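Long-range contacts in tartronate semialdehyde reductase (Salmonella typhimurium, PDB 1VPD), which probably catalyses the NAD(P)H-dependent reduction of tartronate semialdehyde to D-glycerate, the last step of galactarate degradation: residues Q179-A187 with L259-M269; A187-K198 with A286-V297. All coordinates share one frame; numbering follows the deposited sequence.

Contact 1: Q179-A187 with L259-M269; sequences QVIVALNIA and LPLTAAVMEMM
L184 reaches across from helix 170-198 to the first turns of helix 260-274 and packs against L261, T262 and V265. It is modelled in two conformers, and its distances here belong to one. Its CB and CG carry the chain outward, and the two methyls at the fork do the touching. CD1 lies 3.7 Å from L261 CB and also comes near T262 OG1. CD2 sits between the two helical turns, 3.6 Å from L261 CB on one and 3.5 Å from V265 CG2 on the next. A turn earlier, V180 straddles the T262 hydroxyl: its CG1 and CG2 approach OG1 to 3.2 and 3.4 Å. At T262 a chi1 of -63° sets OG1 beside the backbone N, anti to the carbonyl carbon, and turns the hydroxyl to V180. V265 divides its branches, CG2 meeting A187 CB at 3.9 Å while CG1 faces A183. The extended selenomethionine chain of M269 ends with CE 3.9 Å from A183 CB, on the side where helix 238-255 supplies H241. The axes of segments 179-187 and 260-269 cross at 65°, 9.9 Å apart at closest. The contact is thus a helix crossing within the all-helical C-terminal domain, held by shape and apolar burial.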
ATOM      1  N   GLN A 179       4.778  -7.776   0.720  1.00 11.21           N
ATOM      2  CA  GLN A 179       3.769  -7.948   1.754  1.00 10.77           C
ATOM      3  C   GLN A 179       3.937  -9.250   2.506  1.00 11.07           C
ATOM      4  O   GLN A 179       3.563  -9.335   3.661  1.00 11.66           O
ATOM      5  CB  GLN A 179       2.370  -7.859   1.145  1.00 10.83           C
ATOM      6  CG  GLN A 179       1.999  -6.431   0.663  1.00 10.53           C
ATOM      7  CD  GLN A 179       2.207  -5.370   1.718  1.00 11.23           C
ATOM      8  OE1 GLN A 179       3.326  -4.905   1.934  1.00 11.55           O
ATOM      9  NE2 GLN A 179       1.127  -5.005   2.403  1.00 11.97           N
ATOM     10  N   VAL A 180       4.504 -10.261   1.850  1.00 10.41           N
ATOM     11  CA  VAL A 180       4.938 -11.472   2.532  1.00 10.69           C
ATOM     12  C   VAL A 180       5.981 -11.092   3.575  1.00 10.23           C
ATOM     13  O   VAL A 180       5.861 -11.482   4.751  1.00 10.18           O
ATOM     14  CB  VAL A 180       5.514 -12.511   1.520  1.00 10.37           C
ATOM     15  CG1 VAL A 180       6.313 -13.618   2.234  1.00 11.39           C
ATOM     16  CG2 VAL A 180       4.386 -13.102   0.679  1.00 12.01           C
ATOM     17  N   ILE A 181       6.990 -10.339   3.171  1.00 10.38           N
ATOM     18  CA  ILE A 181       8.043  -9.961   4.113  1.00 10.36           C
ATOM     19  C   ILE A 181       7.489  -9.111   5.262  1.00 10.34           C
ATOM     20  O   ILE A 181       7.821  -9.336   6.419  1.00 11.05           O
ATOM     21  CB  ILE A 181       9.211  -9.252   3.404  1.00 10.83           C
ATOM     22  CG1 ILE A 181      10.026 -10.295   2.637  1.00 11.01           C
ATOM     23  CG2 ILE A 181      10.100  -8.544   4.422  1.00 11.18           C
ATOM     24  CD1 ILE A 181      10.916  -9.675   1.550  1.00 12.16           C
ATOM     25  N   VAL A 182       6.658  -8.129   4.959  1.00 10.52           N
ATOM     26  CA  VAL A 182       6.163  -7.261   6.013  1.00 10.44           C
ATOM     27  C   VAL A 182       5.353  -8.056   7.040  1.00 11.04           C
ATOM     28  O   VAL A 182       5.548  -7.896   8.251  1.00 11.12           O
ATOM     29  CB  VAL A 182       5.369  -6.077   5.446  1.00 10.67           C
ATOM     30  CG1 VAL A 182       4.739  -5.263   6.568  1.00 10.60           C
ATOM     31  CG2 VAL A 182       6.285  -5.171   4.603  1.00 11.28           C
ATOM     32  N   ALA A 183       4.437  -8.904   6.572  1.00 11.25           N
ATOM     33  CA  ALA A 183       3.622  -9.697   7.484  1.00 11.39           C
ATOM     34  C   ALA A 183       4.497 -10.575   8.355  1.00 11.00           C
ATOM     35  O   ALA A 183       4.296 -10.628   9.559  1.00 10.79           O
ATOM     36  CB  ALA A 183       2.617 -10.539   6.755  1.00 12.03           C
ATOM     37  N   LEU A 184       5.459 -11.270   7.742  1.00 10.47           N
ATOM     38  CA  LEU A 184       6.301 -12.201   8.489  1.00 10.66           C
ATOM     39  C   LEU A 184       7.250 -11.477   9.443  1.00 10.50           C
ATOM     40  O   LEU A 184       7.481 -11.955  10.534  1.00 10.38           O
ATOM     41  CB  LEU A 184       7.063 -13.122   7.532  0.64 10.97           C
ATOM     42  CG  LEU A 184       6.142 -14.066   6.742  0.64 11.57           C
ATOM     43  CD1 LEU A 184       6.917 -14.861   5.718  0.64 13.00           C
ATOM     44  CD2 LEU A 184       5.415 -15.021   7.688  0.64 13.66           C
ATOM     45  N   ASN A 185       7.781 -10.320   9.057  1.00 10.50           N
ATOM     46  CA  ASN A 185       8.676  -9.559   9.923  1.00 10.39           C
ATOM     47  C   ASN A 185       7.904  -9.073  11.151  1.00 10.85           C
ATOM     48  O   ASN A 185       8.450  -9.066  12.249  1.00 11.42           O
ATOM     49  CB  ASN A 185       9.303  -8.365   9.214  1.00 10.33           C
ATOM     50  CG  ASN A 185      10.433  -8.751   8.244  1.00 10.67           C
ATOM     51  OD1 ASN A 185      10.666  -9.949   7.954  1.00 11.37           O
ATOM     52  ND2 ASN A 185      11.173  -7.718   7.753  1.00 11.17           N
ATOM     53  N   ILE A 186       6.637  -8.679  10.969  1.00 10.73           N
ATOM     54  CA  ILE A 186       5.817  -8.271  12.096  1.00 10.39           C
ATOM     55  C   ILE A 186       5.514  -9.465  13.002  1.00 10.81           C
ATOM     56  O   ILE A 186       5.628  -9.374  14.234  1.00 10.83           O
ATOM     57  CB  ILE A 186       4.493  -7.594  11.651  1.00 10.81           C
ATOM     58  CG1 ILE A 186       4.771  -6.263  10.961  1.00 11.83           C
ATOM     59  CG2 ILE A 186       3.574  -7.375  12.856  1.00 11.10           C
ATOM     60  CD1 ILE A 186       3.532  -5.683  10.283  1.00 11.50           C
ATOM     61  N   ALA A 187       5.111 -10.577  12.395  1.00 10.66           N
ATOM     62  CA  ALA A 187       4.824 -11.797  13.153  1.00 10.75           C
ATOM     63  C   ALA A 187       6.053 -12.269  13.926  1.00 11.06           C
ATOM     64  O   ALA A 187       5.952 -12.650  15.090  1.00 10.58           O
ATOM     65  CB  ALA A 187       4.291 -12.872  12.261  1.00 11.13           C
ATOM     66  N   LEU A 259       4.740 -21.240   0.041  1.00 10.68           N
ATOM     67  CA  LEU A 259       4.367 -20.132   0.924  1.00 10.42           C
ATOM     68  C   LEU A 259       3.879 -20.601   2.312  1.00 10.39           C
ATOM     69  O   LEU A 259       2.842 -20.139   2.803  1.00 10.51           O
ATOM     70  CB  LEU A 259       3.319 -19.246   0.229  1.00 10.75           C
ATOM     71  CG  LEU A 259       3.745 -17.797   0.008  1.00 10.92           C
ATOM     72  CD1 LEU A 259       4.891 -17.711  -1.020  1.00 11.74           C
ATOM     73  CD2 LEU A 259       2.566 -16.921  -0.406  1.00 12.08           C
ATOM     74  N   PRO A 260       4.648 -21.454   2.989  1.00 10.33           N
ATOM     75  CA  PRO A 260       4.204 -21.972   4.295  1.00 10.62           C
ATOM     76  C   PRO A 260       4.047 -20.921   5.388  1.00 10.78           C
ATOM     77  O   PRO A 260       3.057 -20.971   6.161  1.00 10.89           O
ATOM     78  CB  PRO A 260       5.294 -22.988   4.666  1.00 10.93           C
ATOM     79  CG  PRO A 260       6.531 -22.513   3.906  1.00 10.19           C
ATOM     80  CD  PRO A 260       5.968 -21.999   2.598  1.00 10.38           C
ATOM     81  N   LEU A 261       4.993 -19.995   5.497  1.00 10.71           N
ATOM     82  CA  LEU A 261       4.926 -19.034   6.611  1.00 10.88           C
ATOM     83  C   LEU A 261       3.797 -18.025   6.386  1.00 10.39           C
ATOM     84  O   LEU A 261       3.062 -17.694   7.311  1.00 10.35           O
ATOM     85  CB  LEU A 261       6.266 -18.367   6.848  1.00 11.27           C
ATOM     86  CG  LEU A 261       7.406 -19.346   7.150  1.00 12.10           C
ATOM     87  CD1 LEU A 261       8.691 -18.549   7.316  1.00 14.01           C
ATOM     88  CD2 LEU A 261       7.160 -20.203   8.395  1.00 13.41           C
ATOM     89  N   THR A 262       3.631 -17.589   5.144  1.00 10.61           N
ATOM     90  CA  THR A 262       2.526 -16.723   4.752  1.00 10.18           C
ATOM     91  C   THR A 262       1.192 -17.419   5.010  1.00 10.19           C
ATOM     92  O   THR A 262       0.255 -16.816   5.549  1.00 10.67           O
ATOM     93  CB  THR A 262       2.652 -16.327   3.259  1.00 10.46           C
ATOM     94  OG1 THR A 262       3.843 -15.558   3.037  1.00 10.81           O
ATOM     95  CG2 THR A 262       1.513 -15.443   2.848  1.00 11.29           C
ATOM     96  N   ALA A 263       1.097 -18.692   4.646  1.00  9.94           N
ATOM     97  CA  ALA A 263      -0.132 -19.451   4.899  1.00 10.06           C
ATOM     98  C   ALA A 263      -0.451 -19.474   6.394  1.00 10.26           C
ATOM     99  O   ALA A 263      -1.613 -19.289   6.794  1.00 10.50           O
ATOM    100  CB  ALA A 263      -0.042 -20.833   4.340  1.00 10.25           C
ATOM    101  N   ALA A 264       0.568 -19.657   7.229  1.00 10.46           N
ATOM    102  CA  ALA A 264       0.372 -19.635   8.685  1.00 10.54           C
ATOM    103  C   ALA A 264      -0.054 -18.267   9.185  1.00 10.37           C
ATOM    104  O   ALA A 264      -1.011 -18.166   9.973  1.00 10.22           O
ATOM    105  CB  ALA A 264       1.618 -20.095   9.420  1.00 11.16           C
ATOM    106  N   VAL A 265       0.622 -17.214   8.747  1.00 10.29           N
ATOM    107  CA  VAL A 265       0.268 -15.867   9.230  1.00 10.83           C
ATOM    108  C   VAL A 265      -1.121 -15.437   8.735  1.00 10.73           C
ATOM    109  O   VAL A 265      -1.857 -14.764   9.459  1.00 10.53           O
ATOM    110  CB  VAL A 265       1.373 -14.858   8.916  1.00 10.62           C
ATOM    111  CG1 VAL A 265       0.930 -13.446   9.239  1.00 11.94           C
ATOM    112  CG2 VAL A 265       2.616 -15.232   9.695  1.00 11.18           C
HETATM  113  N   MSE A 266      -1.515 -15.895   7.556  1.00 10.47           N
HETATM  114  CA  MSE A 266      -2.879 -15.692   7.083  1.00 10.39           C
HETATM  115  C   MSE A 266      -3.916 -16.229   8.067  1.00 10.15           C
HETATM  116  O   MSE A 266      -4.890 -15.522   8.365  1.00 10.21           O
HETATM  117  CB  MSE A 266      -3.106 -16.294   5.698  1.00 10.25           C
HETATM  118  CG  MSE A 266      -4.559 -16.393   5.279  1.00 11.40           C
HETATM  119 SE   MSE A 266      -5.402 -14.614   5.123  0.86 15.86          SE
HETATM  120  CE  MSE A 266      -5.685 -14.627   3.202  1.00 16.47           C
ATOM    121  N   GLU A 267      -3.700 -17.425   8.605  1.00 10.13           N
ATOM    122  CA  GLU A 267      -4.646 -17.986   9.560  1.00 10.49           C
ATOM    123  C   GLU A 267      -4.645 -17.177  10.853  1.00 10.67           C
ATOM    124  O   GLU A 267      -5.704 -17.031  11.477  1.00 11.04           O
ATOM    125  CB  GLU A 267      -4.377 -19.468   9.816  1.00 11.09           C
ATOM    126  CG  GLU A 267      -4.542 -20.341   8.551  1.00 11.44           C
ATOM    127  CD  GLU A 267      -5.859 -20.130   7.830  1.00 12.38           C
ATOM    128  OE1 GLU A 267      -6.917 -20.232   8.503  1.00 10.70           O
ATOM    129  OE2 GLU A 267      -5.833 -19.871   6.588  1.00 12.30           O
HETATM  130  N   MSE A 268      -3.490 -16.664  11.260  1.00 10.62           N
HETATM  131  CA  MSE A 268      -3.422 -15.760  12.412  1.00 10.35           C
HETATM  132  C   MSE A 268      -4.269 -14.503  12.169  1.00 10.71           C
HETATM  133  O   MSE A 268      -5.015 -14.047  13.074  1.00 11.33           O
HETATM  134  CB  MSE A 268      -1.978 -15.330  12.723  1.00 11.29           C
HETATM  135  CG  MSE A 268      -1.043 -16.484  13.027  1.00 11.47           C
HETATM  136 SE   MSE A 268       0.728 -15.799  13.426  0.85 15.85          SE
HETATM  137  CE  MSE A 268       1.628 -17.523  13.286  1.00 14.77           C
HETATM  138  N   MSE A 269      -4.143 -13.929  10.977  1.00 10.28           N
HETATM  139  CA  MSE A 269      -4.932 -12.761  10.622  1.00 10.46           C
HETATM  140  C   MSE A 269      -6.429 -13.073  10.554  1.00 11.10           C
HETATM  141  O   MSE A 269      -7.247 -12.227  10.961  1.00 11.71           O
HETATM  142  CB  MSE A 269      -4.425 -12.139   9.317  1.00 11.24           C
HETATM  143  CG  MSE A 269      -3.049 -11.512   9.432  1.00 11.49           C
HETATM  144 SE   MSE A 269      -2.707 -10.463   7.852  0.87 18.61          SE
HETATM  145  CE  MSE A 269      -0.901  -9.881   8.347  1.00 14.02           C
TER

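Contact 2: A187-K198 with A286-V297; sequences AAMSEALTLATK and ACYYEKLAKVEV
The carbonyl oxygen of S190 is gripped twice within its own helix, by T194 N and, in the conformer described, by T194 OG1 at 2.8 Å, which arrive from opposite faces of the carbonyl plane. T194 OG1, so engaged, packs against Y289 CB and V297 CG2, while T194 CG2 meets A293 CB at 3.4 Å. Y289 is a knob among A187, S190, E191 and T194. One face of its ring lies over the backbone of helix 170-198, with E191 N 3.9 Å above the ring centre. Y289 OH donates to E191 OE1 at 2.7 Å, meeting that oxygen's anti lone pair; the carboxylate plane is 51° from the ring. S190 OG, bonded to I186 O in its own helix, rests against A286. At the far end K198, with CG anti to the backbone N (chi1 -160°) and the chain bent at chi2 and chi4, passes V295 and brings NZ 2.7 Å from A293 O, just before K294 leaves the helix with positive phi. V297 N bonds to E290 OE2 at 2.8 Å, and E290 also pairs with R230. Polar bonds at both ends of an apolar strip thus fasten the C-terminal helix and the tail beyond it to helix 170-198.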
ATOM      1  N   ALA A 187       5.111 -10.577  12.395  1.00 10.66           N
ATOM      2  CA  ALA A 187       4.824 -11.797  13.153  1.00 10.75           C
ATOM      3  C   ALA A 187       6.053 -12.269  13.926  1.00 11.06           C
ATOM      4  O   ALA A 187       5.952 -12.650  15.090  1.00 10.58           O
ATOM      5  CB  ALA A 187       4.291 -12.872  12.261  1.00 11.13           C
ATOM      6  N   ALA A 188       7.215 -12.231  13.279  1.00 10.78           N
ATOM      7  CA  ALA A 188       8.450 -12.667  13.910  1.00 11.16           C
ATOM      8  C   ALA A 188       8.826 -11.806  15.102  1.00 11.03           C
ATOM      9  O   ALA A 188       9.224 -12.321  16.151  1.00 11.02           O
ATOM     10  CB  ALA A 188       9.599 -12.660  12.868  1.00 11.43           C
HETATM   11  N   MSE A 189       8.729 -10.490  14.933  1.00 11.28           N
HETATM   12  CA  MSE A 189       8.918  -9.543  16.039  1.00 11.46           C
HETATM   13  C   MSE A 189       7.993  -9.899  17.204  1.00 10.77           C
HETATM   14  O   MSE A 189       8.423  -9.940  18.344  1.00 11.98           O
HETATM   15  CB  MSE A 189       8.630  -8.107  15.574  1.00 11.96           C
HETATM   16  CG  MSE A 189       8.551  -7.124  16.702  1.00 13.56           C
HETATM   17 SE   MSE A 189       7.820  -5.435  16.129  0.89 19.76          SE
HETATM   18  CE  MSE A 189       5.989  -6.022  16.036  1.00 17.40           C
ATOM     19  N   SER A 190       6.725 -10.162  16.911  1.00 10.45           N
ATOM     20  CA  SER A 190       5.709 -10.445  17.921  1.00 10.63           C
ATOM     21  C   SER A 190       6.010 -11.747  18.671  1.00 10.59           C
ATOM     22  O   SER A 190       5.957 -11.806  19.907  1.00 10.88           O
ATOM     23  CB  SER A 190       4.335 -10.528  17.253  1.00 10.08           C
ATOM     24  OG  SER A 190       3.987  -9.290  16.639  1.00 11.67           O
ATOM     25  N   GLU A 191       6.381 -12.780  17.909  1.00 10.05           N
ATOM     26  CA  GLU A 191       6.723 -14.079  18.445  1.00 10.19           C
ATOM     27  C   GLU A 191       7.913 -13.936  19.401  1.00 10.19           C
ATOM     28  O   GLU A 191       7.891 -14.455  20.514  1.00 10.30           O
ATOM     29  CB  GLU A 191       7.042 -15.033  17.282  1.00  9.77           C
ATOM     30  CG  GLU A 191       7.266 -16.464  17.692  1.00  9.92           C
ATOM     31  CD  GLU A 191       7.098 -17.483  16.571  1.00 10.61           C
ATOM     32  OE1 GLU A 191       6.056 -17.493  15.864  1.00  9.64           O
ATOM     33  OE2 GLU A 191       8.008 -18.317  16.437  1.00 10.88           O
ATOM     34  N   ALA A 192       8.942 -13.225  18.960  1.00 10.29           N
ATOM     35  CA  ALA A 192      10.163 -13.055  19.729  1.00 10.56           C
ATOM     36  C   ALA A 192       9.977 -12.190  20.989  1.00 10.66           C
ATOM     37  O   ALA A 192      10.474 -12.536  22.061  1.00 10.46           O
ATOM     38  CB  ALA A 192      11.248 -12.476  18.856  1.00 10.86           C
ATOM     39  N   LEU A 193       9.296 -11.062  20.851  1.00 11.77           N
ATOM     40  CA  LEU A 193       9.062 -10.174  22.005  1.00 12.03           C
ATOM     41  C   LEU A 193       8.148 -10.835  23.033  1.00 12.08           C
ATOM     42  O   LEU A 193       8.376 -10.704  24.230  1.00 13.21           O
ATOM     43  CB  LEU A 193       8.504  -8.806  21.559  1.00 12.17           C
ATOM     44  CG  LEU A 193       9.457  -7.929  20.764  1.00 13.16           C
ATOM     45  CD1 LEU A 193       8.771  -6.596  20.444  1.00 14.71           C
ATOM     46  CD2 LEU A 193      10.772  -7.658  21.483  1.00 14.42           C
ATOM     47  N   THR A 194       7.146 -11.585  22.582  1.00 12.12           N
ATOM     48  CA  THR A 194       6.265 -12.298  23.502  1.00 11.96           C
ATOM     49  C   THR A 194       7.028 -13.405  24.232  1.00 11.71           C
ATOM     50  O   THR A 194       6.861 -13.579  25.436  1.00 11.57           O
ATOM     51  CB  THR A 194       5.070 -12.894  22.731  0.59 11.96           C
ATOM     52  OG1 THR A 194       4.300 -11.839  22.147  0.59 13.10           O
ATOM     53  CG2 THR A 194       4.109 -13.602  23.668  0.59 11.45           C
ATOM     54  N   LEU A 195       7.906 -14.123  23.530  1.00 11.16           N
ATOM     55  CA  LEU A 195       8.778 -15.105  24.175  1.00 11.00           C
ATOM     56  C   LEU A 195       9.609 -14.469  25.298  1.00 11.11           C
ATOM     57  O   LEU A 195       9.612 -14.971  26.422  1.00 11.28           O
ATOM     58  CB  LEU A 195       9.697 -15.783  23.142  1.00 10.69           C
ATOM     59  CG  LEU A 195      10.793 -16.676  23.730  1.00 10.77           C
ATOM     60  CD1 LEU A 195      10.185 -17.846  24.498  1.00 11.55           C
ATOM     61  CD2 LEU A 195      11.735 -17.181  22.624  1.00 11.52           C
ATOM     62  N   ALA A 196      10.292 -13.370  25.000  1.00 11.85           N
ATOM     63  CA  ALA A 196      11.196 -12.753  25.969  1.00 12.30           C
ATOM     64  C   ALA A 196      10.408 -12.230  27.179  1.00 12.96           C
ATOM     65  O   ALA A 196      10.817 -12.420  28.312  1.00 12.87           O
ATOM     66  CB  ALA A 196      11.964 -11.653  25.342  1.00 12.76           C
ATOM     67  N   THR A 197       9.257 -11.629  26.914  1.00 13.20           N
ATOM     68  CA  THR A 197       8.383 -11.109  27.976  1.00 14.05           C
ATOM     69  C   THR A 197       7.898 -12.237  28.870  1.00 13.79           C
ATOM     70  O   THR A 197       7.922 -12.120  30.102  1.00 14.20           O
ATOM     71  CB  THR A 197       7.180 -10.387  27.374  1.00 14.26           C
ATOM     72  OG1 THR A 197       7.626  -9.338  26.499  1.00 15.66           O
ATOM     73  CG2 THR A 197       6.393  -9.675  28.469  1.00 16.88           C
ATOM     74  N   LYS A 198       7.434 -13.333  28.262  1.00 13.39           N
ATOM     75  CA  LYS A 198       6.989 -14.494  29.025  1.00 13.66           C
ATOM     76  C   LYS A 198       8.103 -15.128  29.862  1.00 14.01           C
ATOM     77  O   LYS A 198       7.838 -15.653  30.959  1.00 14.58           O
ATOM     78  CB  LYS A 198       6.329 -15.547  28.114  1.00 13.83           C
ATOM     79  CG  LYS A 198       5.425 -16.532  28.844  1.00 15.18           C
ATOM     80  CD  LYS A 198       4.084 -15.924  29.256  1.00 17.43           C
ATOM     81  CE  LYS A 198       3.210 -16.897  30.067  1.00 17.06           C
ATOM     82  NZ  LYS A 198       2.693 -18.067  29.284  1.00 16.01           N
ATOM     83  N   ALA A 286       0.711  -8.646  16.983  1.00 12.03           N
ATOM     84  CA  ALA A 286       1.235  -8.898  18.331  1.00 12.10           C
ATOM     85  C   ALA A 286       0.162  -9.385  19.297  1.00 12.39           C
ATOM     86  O   ALA A 286       0.439 -10.244  20.145  1.00 11.24           O
ATOM     87  CB  ALA A 286       1.935  -7.656  18.894  1.00 13.28           C
ATOM     88  N   CYS A 287      -1.054  -8.867  19.148  1.00 12.61           N
ATOM     89  CA  CYS A 287      -2.159  -9.227  20.032  1.00 12.84           C
ATOM     90  C   CYS A 287      -2.549 -10.705  19.905  1.00 12.75           C
ATOM     91  O   CYS A 287      -2.999 -11.312  20.873  1.00 13.02           O
ATOM     92  CB  CYS A 287      -3.359  -8.304  19.824  1.00 13.30           C
ATOM     93  SG  CYS A 287      -2.961  -6.546  19.901  1.00 15.44           S
ATOM     94  N   TYR A 288      -2.365 -11.291  18.712  1.00 11.91           N
ATOM     95  CA  TYR A 288      -2.577 -12.719  18.533  1.00 11.75           C
ATOM     96  C   TYR A 288      -1.664 -13.512  19.463  1.00 11.15           C
ATOM     97  O   TYR A 288      -2.103 -14.407  20.191  1.00 11.55           O
ATOM     98  CB  TYR A 288      -2.339 -13.103  17.060  1.00 11.47           C
ATOM     99  CG  TYR A 288      -2.418 -14.584  16.788  1.00 11.30           C
ATOM    100  CD1 TYR A 288      -3.632 -15.192  16.503  1.00 11.75           C
ATOM    101  CD2 TYR A 288      -1.283 -15.384  16.806  1.00 12.20           C
ATOM    102  CE1 TYR A 288      -3.718 -16.569  16.255  1.00 11.66           C
ATOM    103  CE2 TYR A 288      -1.361 -16.752  16.577  1.00 11.00           C
ATOM    104  CZ  TYR A 288      -2.582 -17.340  16.303  1.00 11.42           C
ATOM    105  OH  TYR A 288      -2.665 -18.681  16.050  1.00 11.70           O
ATOM    106  N   TYR A 289      -0.385 -13.186  19.424  1.00 10.68           N
ATOM    107  CA  TYR A 289       0.586 -13.840  20.283  1.00 11.12           C
ATOM    108  C   TYR A 289       0.330 -13.558  21.767  1.00 11.53           C
ATOM    109  O   TYR A 289       0.471 -14.451  22.603  1.00 12.18           O
ATOM    110  CB  TYR A 289       1.976 -13.378  19.922  1.00 11.32           C
ATOM    111  CG  TYR A 289       2.518 -14.021  18.663  1.00 10.41           C
ATOM    112  CD1 TYR A 289       3.215 -15.216  18.725  1.00 10.86           C
ATOM    113  CD2 TYR A 289       2.312 -13.445  17.419  1.00 12.27           C
ATOM    114  CE1 TYR A 289       3.702 -15.821  17.582  1.00 10.80           C
ATOM    115  CE2 TYR A 289       2.810 -14.037  16.258  1.00 11.73           C
ATOM    116  CZ  TYR A 289       3.514 -15.217  16.353  1.00 11.33           C
ATOM    117  OH  TYR A 289       4.029 -15.797  15.218  1.00 11.87           O
ATOM    118  N   GLU A 290      -0.029 -12.315  22.100  1.00 11.38           N
ATOM    119  CA  GLU A 290      -0.322 -11.964  23.491  1.00 11.96           C
ATOM    120  C   GLU A 290      -1.454 -12.809  24.050  1.00 12.43           C
ATOM    121  O   GLU A 290      -1.425 -13.248  25.200  1.00 13.12           O
ATOM    122  CB  GLU A 290      -0.695 -10.482  23.589  1.00 11.80           C
ATOM    123  CG  GLU A 290       0.468  -9.552  23.338  1.00 13.15           C
ATOM    124  CD  GLU A 290       0.086  -8.081  23.347  1.00 15.21           C
ATOM    125  OE1 GLU A 290      -1.082  -7.735  23.019  1.00 16.19           O
ATOM    126  OE2 GLU A 290       0.985  -7.279  23.656  1.00 15.03           O
ATOM    127  N   LYS A 291      -2.474 -13.034  23.229  1.00 13.07           N
ATOM    128  CA  LYS A 291      -3.642 -13.766  23.666  1.00 14.21           C
ATOM    129  C   LYS A 291      -3.333 -15.248  23.841  1.00 13.99           C
ATOM    130  O   LYS A 291      -3.794 -15.882  24.791  1.00 14.87           O
ATOM    131  CB  LYS A 291      -4.798 -13.511  22.709  1.00 15.29           C
ATOM    132  CG  LYS A 291      -5.375 -12.105  22.942  1.00 19.14           C
ATOM    133  CD  LYS A 291      -6.437 -11.674  21.920  1.00 22.95           C
ATOM    134  CE  LYS A 291      -6.925 -10.255  22.249  1.00 25.15           C
ATOM    135  NZ  LYS A 291      -7.966  -9.747  21.312  1.00 25.05           N
ATOM    136  N   LEU A 292      -2.513 -15.814  22.957  1.00 13.27           N
ATOM    137  CA  LEU A 292      -2.180 -17.231  23.092  1.00 12.63           C
ATOM    138  C   LEU A 292      -1.130 -17.508  24.197  1.00 12.29           C
ATOM    139  O   LEU A 292      -1.200 -18.529  24.878  1.00 12.77           O
ATOM    140  CB  LEU A 292      -1.696 -17.800  21.744  0.56 12.61           C
ATOM    141  CG  LEU A 292      -2.754 -18.359  20.783  0.56 12.63           C
ATOM    142  CD1 LEU A 292      -3.666 -17.285  20.258  0.56 12.02           C
ATOM    143  CD2 LEU A 292      -2.046 -19.063  19.615  0.56 13.32           C
ATOM    144  N   ALA A 293      -0.191 -16.598  24.379  1.00 12.17           N
ATOM    145  CA  ALA A 293       0.867 -16.736  25.395  1.00 12.84           C
ATOM    146  C   ALA A 293       0.447 -16.202  26.769  1.00 13.74           C
ATOM    147  O   ALA A 293       1.151 -16.419  27.756  1.00 14.47           O
ATOM    148  CB  ALA A 293       2.113 -16.029  24.949  1.00 12.55           C
ATOM    149  N   LYS A 294      -0.685 -15.513  26.824  1.00 14.91           N
ATOM    150  CA  LYS A 294      -1.181 -14.913  28.079  1.00 15.76           C
ATOM    151  C   LYS A 294      -0.209 -13.919  28.710  1.00 16.20           C
ATOM    152  O   LYS A 294       0.040 -13.938  29.930  1.00 17.45           O
ATOM    153  CB  LYS A 294      -1.591 -15.998  29.075  1.00 16.27           C
ATOM    154  CG  LYS A 294      -2.664 -16.907  28.571  1.00 17.38           C
ATOM    155  CD  LYS A 294      -3.982 -16.202  28.316  1.00 19.39           C
ATOM    156  CE  LYS A 294      -5.110 -17.212  28.184  1.00 23.38           C
ATOM    157  NZ  LYS A 294      -6.466 -16.612  28.114  1.00 25.68           N
ATOM    158  N   VAL A 295       0.341 -13.041  27.885  1.00 16.08           N
ATOM    159  CA  VAL A 295       1.167 -11.932  28.358  1.00 17.19           C
ATOM    160  C   VAL A 295       1.070 -10.777  27.367  1.00 17.27           C
ATOM    161  O   VAL A 295       0.881 -10.995  26.174  1.00 18.48           O
ATOM    162  CB  VAL A 295       2.639 -12.381  28.581  1.00 17.98           C
ATOM    163  CG1 VAL A 295       3.330 -12.639  27.261  1.00 18.77           C
ATOM    164  CG2 VAL A 295       3.400 -11.377  29.405  1.00 20.93           C
ATOM    165  N   GLU A 296       1.206  -9.551  27.846  1.00 16.06           N
ATOM    166  CA  GLU A 296       1.217  -8.402  26.969  1.00 16.58           C
ATOM    167  C   GLU A 296       2.619  -7.825  26.846  1.00 16.03           C
ATOM    168  O   GLU A 296       3.398  -7.811  27.807  1.00 15.53           O
ATOM    169  CB  GLU A 296       0.210  -7.351  27.478  1.00 17.79           C
ATOM    170  CG  GLU A 296      -1.211  -7.855  27.334  1.00 19.95           C
ATOM    171  CD  GLU A 296      -2.275  -6.820  27.675  1.00 23.74           C
ATOM    172  OE1 GLU A 296      -1.948  -5.830  28.341  1.00 25.17           O
ATOM    173  OE2 GLU A 296      -3.433  -7.019  27.252  1.00 25.26           O
ATOM    174  N   VAL A 297       2.931  -7.356  25.644  1.00 16.13           N
ATOM    175  CA  VAL A 297       4.200  -6.745  25.319  1.00 16.61           C
ATOM    176  C   VAL A 297       4.045  -5.237  25.527  1.00 17.48           C
ATOM    177  O   VAL A 297       3.424  -4.565  24.722  1.00 16.39           O
ATOM    178  CB  VAL A 297       4.602  -7.074  23.871  1.00 16.84           C
ATOM    179  CG1 VAL A 297       5.849  -6.335  23.453  1.00 17.87           C
ATOM    180  CG2 VAL A 297       4.808  -8.594  23.738  1.00 17.10           C
TER

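Both contacts use the long helix 170-198, which leads from the nucleotide-binding domain into the helical domain: contact 1 takes its middle, contact 2 its C-terminal part, and A187 belongs to both. Their partners, helices 260-274 and 285-293, follow each other in the chain and touch where M268 CE packs 3.5 Å from Y289 OH. Each contact is partly buried, but contact 1 lies closer to the centre of the chain, with the side chain of V180 about 10 Å from that of K175, the predicted active-site lysine, whereas contact 2 is away from the annotated sites. Their chemistry differs too: a steep, almost purely apolar crossing in contact 1, a shallower and larger interface with polar bonds at exposed E191 and K198 in contact 2.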